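Local structure of methyltransferase (2B78) at residues N324-V338 against E373-V385. The protein probably transfers methyl groups from S-adenosylmethionine, possibly to RNA, although its substrate has not been established. Numbering follows the deposited sequence.
Sequences NGLIIASTNAANMTV and ESSNYLKVFTIKV
The amide of N332 meets the Y377 ring at its edge: OD1 lies near the ring plane, 3.5 Å from CE1, with the amide and ring planes 64° apart. The same OD1 also lies by L378 CD1 and, though buried, finds no polar partner. Y377 CG sits between its own backbone N and carbonyl carbon (chi1 63°), which turns the ring across the end of N332, while its OH bonds D198. The other ring, F381, is met obliquely by V338, CG1 to CZ 3.9 Å, and packs edge-to-face with Y356. Beside it K379 passes against V338, its CD 3.6 Å from V338 CA, then bends at chi3 and chi4 to bury NZ among carbonyls: Y377 O at 2.7 Å, reached from above the carbonyl plane, with weaker bonds to M336 O and A333 O. Their dipoles probably offset its charge and help tie down the turn 333-336. From this end 325-331 and 379-384 run antiparallel, joined by paired backbone bonds at I327-I383, A329-F381 and T331-K379. I328 CG2 and V380 CG1 touch at 3.6 Å on one face. Strand 325-331 also pairs in parallel with 286-291, and 379-384 is the antiparallel strand inserted between it and 355-360, giving the 3-2-1-4-5-7-6 sheet of the class I, Rossmann-like methyltransferase fold.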
ATOM      1  N   ASN A 324     -29.168   2.398  -8.570  1.00 21.43           N
ATOM      2  CA  ASN A 324     -28.762   3.116  -7.361  1.00 21.63           C
ATOM      3  C   ASN A 324     -27.595   2.442  -6.637  1.00 21.99           C
ATOM      4  O   ASN A 324     -27.422   2.614  -5.427  1.00 22.34           O
ATOM      5  CB  ASN A 324     -29.943   3.253  -6.394  1.00 20.90           C
ATOM      6  CG  ASN A 324     -31.044   4.135  -6.942  1.00 20.50           C
ATOM      7  OD1 ASN A 324     -30.781   5.228  -7.449  1.00 21.26           O
ATOM      8  ND2 ASN A 324     -32.282   3.676  -6.835  1.00 19.36           N
ATOM      9  N   GLY A 325     -26.792   1.689  -7.380  1.00 20.33           N
ATOM     10  CA  GLY A 325     -25.662   0.999  -6.783  1.00 19.16           C
ATOM     11  C   GLY A 325     -24.432   1.863  -6.571  1.00 18.07           C
ATOM     12  O   GLY A 325     -24.403   3.040  -6.944  1.00 18.81           O
ATOM     13  N   LEU A 326     -23.405   1.274  -5.966  1.00 16.86           N
ATOM     14  CA  LEU A 326     -22.160   1.989  -5.701  1.00 15.42           C
ATOM     15  C   LEU A 326     -20.952   1.243  -6.235  1.00 15.10           C
ATOM     16  O   LEU A 326     -20.945   0.013  -6.309  1.00 15.14           O
ATOM     17  CB  LEU A 326     -21.966   2.185  -4.198  1.00 15.83           C
ATOM     18  CG  LEU A 326     -23.035   2.998  -3.478  1.00 16.34           C
ATOM     19  CD1 LEU A 326     -23.146   2.533  -2.038  1.00 15.24           C
ATOM     20  CD2 LEU A 326     -22.695   4.482  -3.585  1.00 16.52           C
ATOM     21  N   ILE A 327     -19.935   2.001  -6.616  1.00 14.02           N
ATOM     22  CA  ILE A 327     -18.689   1.434  -7.090  1.00 13.05           C
ATOM     23  C   ILE A 327     -17.604   2.007  -6.196  1.00 14.02           C
ATOM     24  O   ILE A 327     -17.571   3.213  -5.934  1.00 14.68           O
ATOM     25  CB  ILE A 327     -18.375   1.832  -8.547  1.00 13.01           C
ATOM     26  CG1 ILE A 327     -19.388   1.196  -9.500  1.00 15.84           C
ATOM     27  CG2 ILE A 327     -16.971   1.376  -8.923  1.00 11.52           C
ATOM     28  CD1 ILE A 327     -19.014   1.345 -10.962  1.00 17.02           C
ATOM     29  N   ILE A 328     -16.735   1.139  -5.700  1.00 13.94           N
ATOM     30  CA  ILE A 328     -15.617   1.571  -4.875  1.00 13.71           C
ATOM     31  C   ILE A 328     -14.418   1.241  -5.756  1.00 13.49           C
ATOM     32  O   ILE A 328     -14.032   0.082  -5.885  1.00 13.11           O
ATOM     33  CB  ILE A 328     -15.564   0.785  -3.556  1.00 13.12           C
ATOM     34  CG1 ILE A 328     -16.798   1.129  -2.724  1.00 13.99           C
ATOM     35  CG2 ILE A 328     -14.292   1.130  -2.769  1.00 14.63           C
ATOM     36  CD1 ILE A 328     -16.895   0.386  -1.409  1.00 17.04           C
ATOM     37  N   ALA A 329     -13.883   2.266  -6.416  1.00 13.34           N
ATOM     38  CA  ALA A 329     -12.743   2.105  -7.319  1.00 11.53           C
ATOM     39  C   ALA A 329     -11.449   2.420  -6.597  1.00 11.14           C
ATOM     40  O   ALA A 329     -11.173   3.579  -6.247  1.00 10.94           O
ATOM     41  CB  ALA A 329     -12.895   3.027  -8.540  1.00 10.51           C
ATOM     42  N   SER A 330     -10.647   1.379  -6.403  1.00 11.65           N
ATOM     43  CA  SER A 330      -9.383   1.491  -5.704  1.00 12.39           C
ATOM     44  C   SER A 330      -8.174   1.147  -6.569  1.00 12.95           C
ATOM     45  O   SER A 330      -8.268   0.386  -7.535  1.00 13.61           O
ATOM     46  CB  SER A 330      -9.413   0.579  -4.471  1.00 10.78           C
ATOM     47  OG  SER A 330      -8.116   0.331  -3.978  1.00  9.28           O
ATOM     48  N   THR A 331      -7.036   1.737  -6.230  1.00 15.24           N
ATOM     49  CA  THR A 331      -5.793   1.469  -6.946  1.00 17.14           C
ATOM     50  C   THR A 331      -4.636   1.915  -6.074  1.00 18.75           C
ATOM     51  O   THR A 331      -4.748   2.911  -5.350  1.00 19.03           O
ATOM     52  CB  THR A 331      -5.712   2.222  -8.304  1.00 16.47           C
ATOM     53  OG1 THR A 331      -4.474   1.896  -8.953  1.00 16.15           O
ATOM     54  CG2 THR A 331      -5.766   3.732  -8.095  1.00 16.76           C
ATOM     55  N   ASN A 332      -3.537   1.166  -6.127  1.00 20.21           N
ATOM     56  CA  ASN A 332      -2.336   1.492  -5.358  1.00 22.05           C
ATOM     57  C   ASN A 332      -1.226   1.890  -6.323  1.00 22.42           C
ATOM     58  O   ASN A 332      -0.058   1.963  -5.934  1.00 22.77           O
ATOM     59  CB  ASN A 332      -1.856   0.286  -4.536  1.00 24.93           C
ATOM     60  CG  ASN A 332      -2.645   0.084  -3.257  1.00 28.96           C
ATOM     61  OD1 ASN A 332      -2.758   0.992  -2.430  1.00 32.07           O
ATOM     62  ND2 ASN A 332      -3.181  -1.118  -3.077  1.00 30.59           N
ATOM     63  N   ALA A 333      -1.595   2.145  -7.580  1.00 22.00           N
ATOM     64  CA  ALA A 333      -0.629   2.522  -8.620  1.00 21.71           C
ATOM     65  C   ALA A 333       0.011   3.877  -8.341  1.00 22.03           C
ATOM     66  O   ALA A 333      -0.639   4.915  -8.483  1.00 20.17           O
ATOM     67  CB  ALA A 333      -1.308   2.545  -9.976  1.00 20.87           C
ATOM     68  N   ALA A 334       1.292   3.853  -7.967  1.00 22.63           N
ATOM     69  CA  ALA A 334       2.048   5.063  -7.637  1.00 23.78           C
ATOM     70  C   ALA A 334       2.306   5.951  -8.844  1.00 24.23           C
ATOM     71  O   ALA A 334       2.546   7.159  -8.702  1.00 25.34           O
ATOM     72  CB  ALA A 334       3.377   4.681  -6.985  1.00 24.26           C
ATOM     73  N   ASN A 335       2.252   5.346 -10.026  1.00 24.69           N
ATOM     74  CA  ASN A 335       2.482   6.045 -11.281  1.00 25.35           C
ATOM     75  C   ASN A 335       1.260   6.800 -11.786  1.00 25.32           C
ATOM     76  O   ASN A 335       1.363   7.564 -12.745  1.00 26.10           O
ATOM     77  CB  ASN A 335       2.947   5.049 -12.346  1.00 28.12           C
ATOM     78  CG  ASN A 335       2.176   3.737 -12.294  1.00 29.97           C
ATOM     79  OD1 ASN A 335       2.307   2.964 -11.341  1.00 31.03           O
ATOM     80  ND2 ASN A 335       1.367   3.482 -13.318  1.00 31.36           N
ATOM     81  N   MET A 336       0.104   6.587 -11.161  1.00 24.10           N
ATOM     82  CA  MET A 336      -1.110   7.292 -11.575  1.00 23.89           C
ATOM     83  C   MET A 336      -1.503   8.403 -10.603  1.00 23.07           C
ATOM     84  O   MET A 336      -1.543   8.195  -9.389  1.00 23.66           O
ATOM     85  CB  MET A 336      -2.295   6.329 -11.703  1.00 24.63           C
ATOM     86  CG  MET A 336      -2.541   5.792 -13.106  1.00 24.38           C
ATOM     87  SD  MET A 336      -4.309   5.528 -13.383  1.00 30.93           S
ATOM     88  CE  MET A 336      -4.620   6.673 -14.718  1.00 28.52           C
ATOM     89  N   THR A 337      -1.797   9.588 -11.133  1.00 21.44           N
ATOM     90  CA  THR A 337      -2.212  10.688 -10.278  1.00 19.13           C
ATOM     91  C   THR A 337      -3.703  10.524  -9.997  1.00 18.89           C
ATOM     92  O   THR A 337      -4.388   9.713 -10.635  1.00 17.03           O
ATOM     93  CB  THR A 337      -2.002  12.068 -10.950  1.00 19.70           C
ATOM     94  OG1 THR A 337      -2.849  12.172 -12.104  1.00 18.56           O
ATOM     95  CG2 THR A 337      -0.552  12.244 -11.375  1.00 18.85           C
ATOM     96  N   VAL A 338      -4.201  11.298  -9.038  1.00 17.87           N
ATOM     97  CA  VAL A 338      -5.610  11.259  -8.688  1.00 17.72           C
ATOM     98  C   VAL A 338      -6.438  11.657  -9.908  1.00 18.09           C
ATOM     99  O   VAL A 338      -7.463  11.045 -10.187  1.00 16.73           O
ATOM    100  CB  VAL A 338      -5.924  12.232  -7.529  1.00 17.43           C
ATOM    101  CG1 VAL A 338      -7.425  12.483  -7.439  1.00 15.67           C
ATOM    102  CG2 VAL A 338      -5.403  11.661  -6.220  1.00 16.19           C
ATOM    103  N   GLU A 373       2.997  15.197  -2.821  1.00 25.18           N
ATOM    104  CA  GLU A 373       1.727  14.479  -2.853  1.00 25.51           C
ATOM    105  C   GLU A 373       1.746  13.198  -3.685  1.00 24.48           C
ATOM    106  O   GLU A 373       0.885  12.334  -3.509  1.00 23.96           O
ATOM    107  CB  GLU A 373       0.614  15.408  -3.352  1.00 28.29           C
ATOM    108  CG  GLU A 373      -0.794  15.011  -2.887  1.00 32.46           C
ATOM    109  CD  GLU A 373      -0.883  14.810  -1.376  1.00 34.22           C
ATOM    110  OE1 GLU A 373      -0.260  15.597  -0.635  1.00 35.95           O
ATOM    111  OE2 GLU A 373      -1.585  13.872  -0.926  1.00 32.71           O
ATOM    112  N   SER A 374       2.720  13.070  -4.585  1.00 23.51           N
ATOM    113  CA  SER A 374       2.823  11.876  -5.423  1.00 22.34           C
ATOM    114  C   SER A 374       3.150  10.641  -4.577  1.00 23.09           C
ATOM    115  O   SER A 374       3.013   9.504  -5.033  1.00 23.89           O
ATOM    116  CB  SER A 374       3.901  12.066  -6.503  1.00 21.49           C
ATOM    117  OG  SER A 374       5.213  11.969  -5.971  1.00 20.09           O
ATOM    118  N   SER A 375       3.590  10.861  -3.343  1.00 20.95           N
ATOM    119  CA  SER A 375       3.911   9.741  -2.465  1.00 19.34           C
ATOM    120  C   SER A 375       2.617   9.098  -1.968  1.00 18.09           C
ATOM    121  O   SER A 375       2.609   7.955  -1.510  1.00 18.25           O
ATOM    122  CB  SER A 375       4.745  10.220  -1.278  1.00 17.17           C
ATOM    123  OG  SER A 375       4.034  11.193  -0.539  1.00 19.99           O
ATOM    124  N   ASN A 376       1.515   9.840  -2.052  1.00 15.47           N
ATOM    125  CA  ASN A 376       0.234   9.309  -1.608  1.00 13.22           C
ATOM    126  C   ASN A 376      -0.344   8.449  -2.733  1.00 12.51           C
ATOM    127  O   ASN A 376      -1.248   8.874  -3.464  1.00 11.19           O
ATOM    128  CB  ASN A 376      -0.720  10.462  -1.267  1.00 12.83           C
ATOM    129  CG  ASN A 376      -1.804  10.034  -0.318  1.00 15.18           C
ATOM    130  OD1 ASN A 376      -2.065   8.842  -0.195  1.00 14.17           O
ATOM    131  ND2 ASN A 376      -2.449  10.992   0.358  1.00 15.49           N
ATOM    132  N   TYR A 377       0.159   7.221  -2.840  1.00 11.86           N
ATOM    133  CA  TYR A 377      -0.226   6.307  -3.906  1.00 12.13           C
ATOM    134  C   TYR A 377      -1.611   5.668  -3.889  1.00 13.00           C
ATOM    135  O   TYR A 377      -2.137   5.309  -4.943  1.00 13.91           O
ATOM    136  CB  TYR A 377       0.833   5.209  -4.029  1.00 13.10           C
ATOM    137  CG  TYR A 377       0.987   4.336  -2.799  1.00 13.39           C
ATOM    138  CD1 TYR A 377       0.110   3.283  -2.560  1.00 10.98           C
ATOM    139  CD2 TYR A 377       2.026   4.551  -1.886  1.00 14.15           C
ATOM    140  CE1 TYR A 377       0.258   2.463  -1.455  1.00 13.54           C
ATOM    141  CE2 TYR A 377       2.180   3.727  -0.764  1.00 14.38           C
ATOM    142  CZ  TYR A 377       1.293   2.686  -0.562  1.00 14.79           C
ATOM    143  OH  TYR A 377       1.435   1.848   0.524  1.00 17.39           O
ATOM    144  N   LEU A 378      -2.205   5.515  -2.713  1.00 11.88           N
ATOM    145  CA  LEU A 378      -3.522   4.903  -2.644  1.00 12.27           C
ATOM    146  C   LEU A 378      -4.586   5.913  -3.047  1.00 12.88           C
ATOM    147  O   LEU A 378      -4.561   7.063  -2.618  1.00 12.59           O
ATOM    148  CB  LEU A 378      -3.794   4.392  -1.225  1.00 11.94           C
ATOM    149  CG  LEU A 378      -5.135   3.718  -0.925  1.00 12.55           C
ATOM    150  CD1 LEU A 378      -5.289   2.453  -1.766  1.00 11.26           C
ATOM    151  CD2 LEU A 378      -5.195   3.360   0.545  1.00 10.54           C
ATOM    152  N   LYS A 379      -5.507   5.476  -3.898  1.00 13.39           N
ATOM    153  CA  LYS A 379      -6.602   6.326  -4.349  1.00 14.24           C
ATOM    154  C   LYS A 379      -7.846   5.458  -4.376  1.00 14.43           C
ATOM    155  O   LYS A 379      -7.891   4.454  -5.086  1.00 15.42           O
ATOM    156  CB  LYS A 379      -6.315   6.871  -5.748  1.00 14.95           C
ATOM    157  CG  LYS A 379      -5.169   7.864  -5.796  1.00 15.02           C
ATOM    158  CD  LYS A 379      -4.699   8.109  -7.207  1.00 15.69           C
ATOM    159  CE  LYS A 379      -3.686   7.060  -7.628  1.00 17.35           C
ATOM    160  NZ  LYS A 379      -2.427   7.208  -6.847  1.00 16.10           N
ATOM    161  N   VAL A 380      -8.849   5.820  -3.582  1.00 13.47           N
ATOM    162  CA  VAL A 380     -10.080   5.044  -3.551  1.00 13.31           C
ATOM    163  C   VAL A 380     -11.255   5.986  -3.706  1.00 14.07           C
ATOM    164  O   VAL A 380     -11.472   6.872  -2.869  1.00 13.81           O
ATOM    165  CB  VAL A 380     -10.224   4.250  -2.231  1.00 12.35           C
ATOM    166  CG1 VAL A 380     -11.439   3.333  -2.302  1.00 11.33           C
ATOM    167  CG2 VAL A 380      -8.958   3.429  -1.983  1.00 10.92           C
ATOM    168  N   PHE A 381     -12.000   5.797  -4.791  1.00 14.08           N
ATOM    169  CA  PHE A 381     -13.165   6.618  -5.087  1.00 13.55           C
ATOM    170  C   PHE A 381     -14.450   5.855  -4.834  1.00 14.05           C
ATOM    171  O   PHE A 381     -14.608   4.726  -5.298  1.00 15.28           O
ATOM    172  CB  PHE A 381     -13.148   7.051  -6.554  1.00 13.44           C
ATOM    173  CG  PHE A 381     -12.314   8.268  -6.826  1.00 11.05           C
ATOM    174  CD1 PHE A 381     -12.665   9.499  -6.284  1.00 10.93           C
ATOM    175  CD2 PHE A 381     -11.201   8.188  -7.657  1.00 11.42           C
ATOM    176  CE1 PHE A 381     -11.919  10.645  -6.570  1.00 12.36           C
ATOM    177  CE2 PHE A 381     -10.444   9.326  -7.953  1.00 12.82           C
ATOM    178  CZ  PHE A 381     -10.809  10.562  -7.406  1.00 11.28           C
ATOM    179  N   THR A 382     -15.362   6.465  -4.085  1.00 14.31           N
ATOM    180  CA  THR A 382     -16.657   5.855  -3.814  1.00 15.96           C
ATOM    181  C   THR A 382     -17.612   6.651  -4.697  1.00 16.04           C
ATOM    182  O   THR A 382     -17.758   7.861  -4.526  1.00 15.73           O
ATOM    183  CB  THR A 382     -17.050   5.992  -2.326  1.00 15.12           C
ATOM    184  OG1 THR A 382     -16.128   5.247  -1.517  1.00 13.73           O
ATOM    185  CG2 THR A 382     -18.457   5.448  -2.096  1.00 17.36           C
ATOM    186  N   ILE A 383     -18.246   5.963  -5.647  1.00 15.66           N
ATOM    187  CA  ILE A 383     -19.145   6.594  -6.611  1.00 16.49           C
ATOM    188  C   ILE A 383     -20.552   6.008  -6.633  1.00 16.47           C
ATOM    189  O   ILE A 383     -20.719   4.786  -6.669  1.00 17.55           O
ATOM    190  CB  ILE A 383     -18.571   6.453  -8.033  1.00 15.91           C
ATOM    191  CG1 ILE A 383     -17.135   6.977  -8.061  1.00 16.33           C
ATOM    192  CG2 ILE A 383     -19.458   7.181  -9.031  1.00 15.70           C
ATOM    193  CD1 ILE A 383     -16.353   6.558  -9.283  1.00 16.49           C
ATOM    194  N   LYS A 384     -21.559   6.879  -6.625  1.00 17.23           N
ATOM    195  CA  LYS A 384     -22.950   6.430  -6.670  1.00 18.26           C
ATOM    196  C   LYS A 384     -23.562   6.636  -8.054  1.00 18.11           C
ATOM    197  O   LYS A 384     -23.289   7.634  -8.721  1.00 17.52           O
ATOM    198  CB  LYS A 384     -23.805   7.180  -5.654  1.00 19.26           C
ATOM    199  CG  LYS A 384     -25.248   6.706  -5.672  1.00 20.68           C
ATOM    200  CD  LYS A 384     -26.099   7.381  -4.634  1.00 23.69           C
ATOM    201  CE  LYS A 384     -27.495   6.779  -4.645  1.00 26.24           C
ATOM    202  NZ  LYS A 384     -27.447   5.308  -4.398  1.00 26.76           N
ATOM    203  N   VAL A 385     -24.401   5.700  -8.476  1.00 18.94           N
ATOM    204  CA  VAL A 385     -25.060   5.797  -9.778  1.00 20.57           C
ATOM    205  C   VAL A 385     -26.570   5.964  -9.606  1.00 20.54           C
ATOM    206  O   VAL A 385     -27.222   6.498 -10.526  1.00 22.52           O
ATOM    207  CB  VAL A 385     -24.799   4.549 -10.645  1.00 19.71           C
ATOM    208  CG1 VAL A 385     -23.324   4.193 -10.596  1.00 19.96           C
ATOM    209  CG2 VAL A 385     -25.665   3.388 -10.168  1.00 22.13           C
ATOM    210  OXT VAL A 385     -27.093   5.540  -8.558  1.00 22.36           O
TER
HETATM  211  O   HOH W   1       0.975   8.390  -6.494  1.00 35.15           O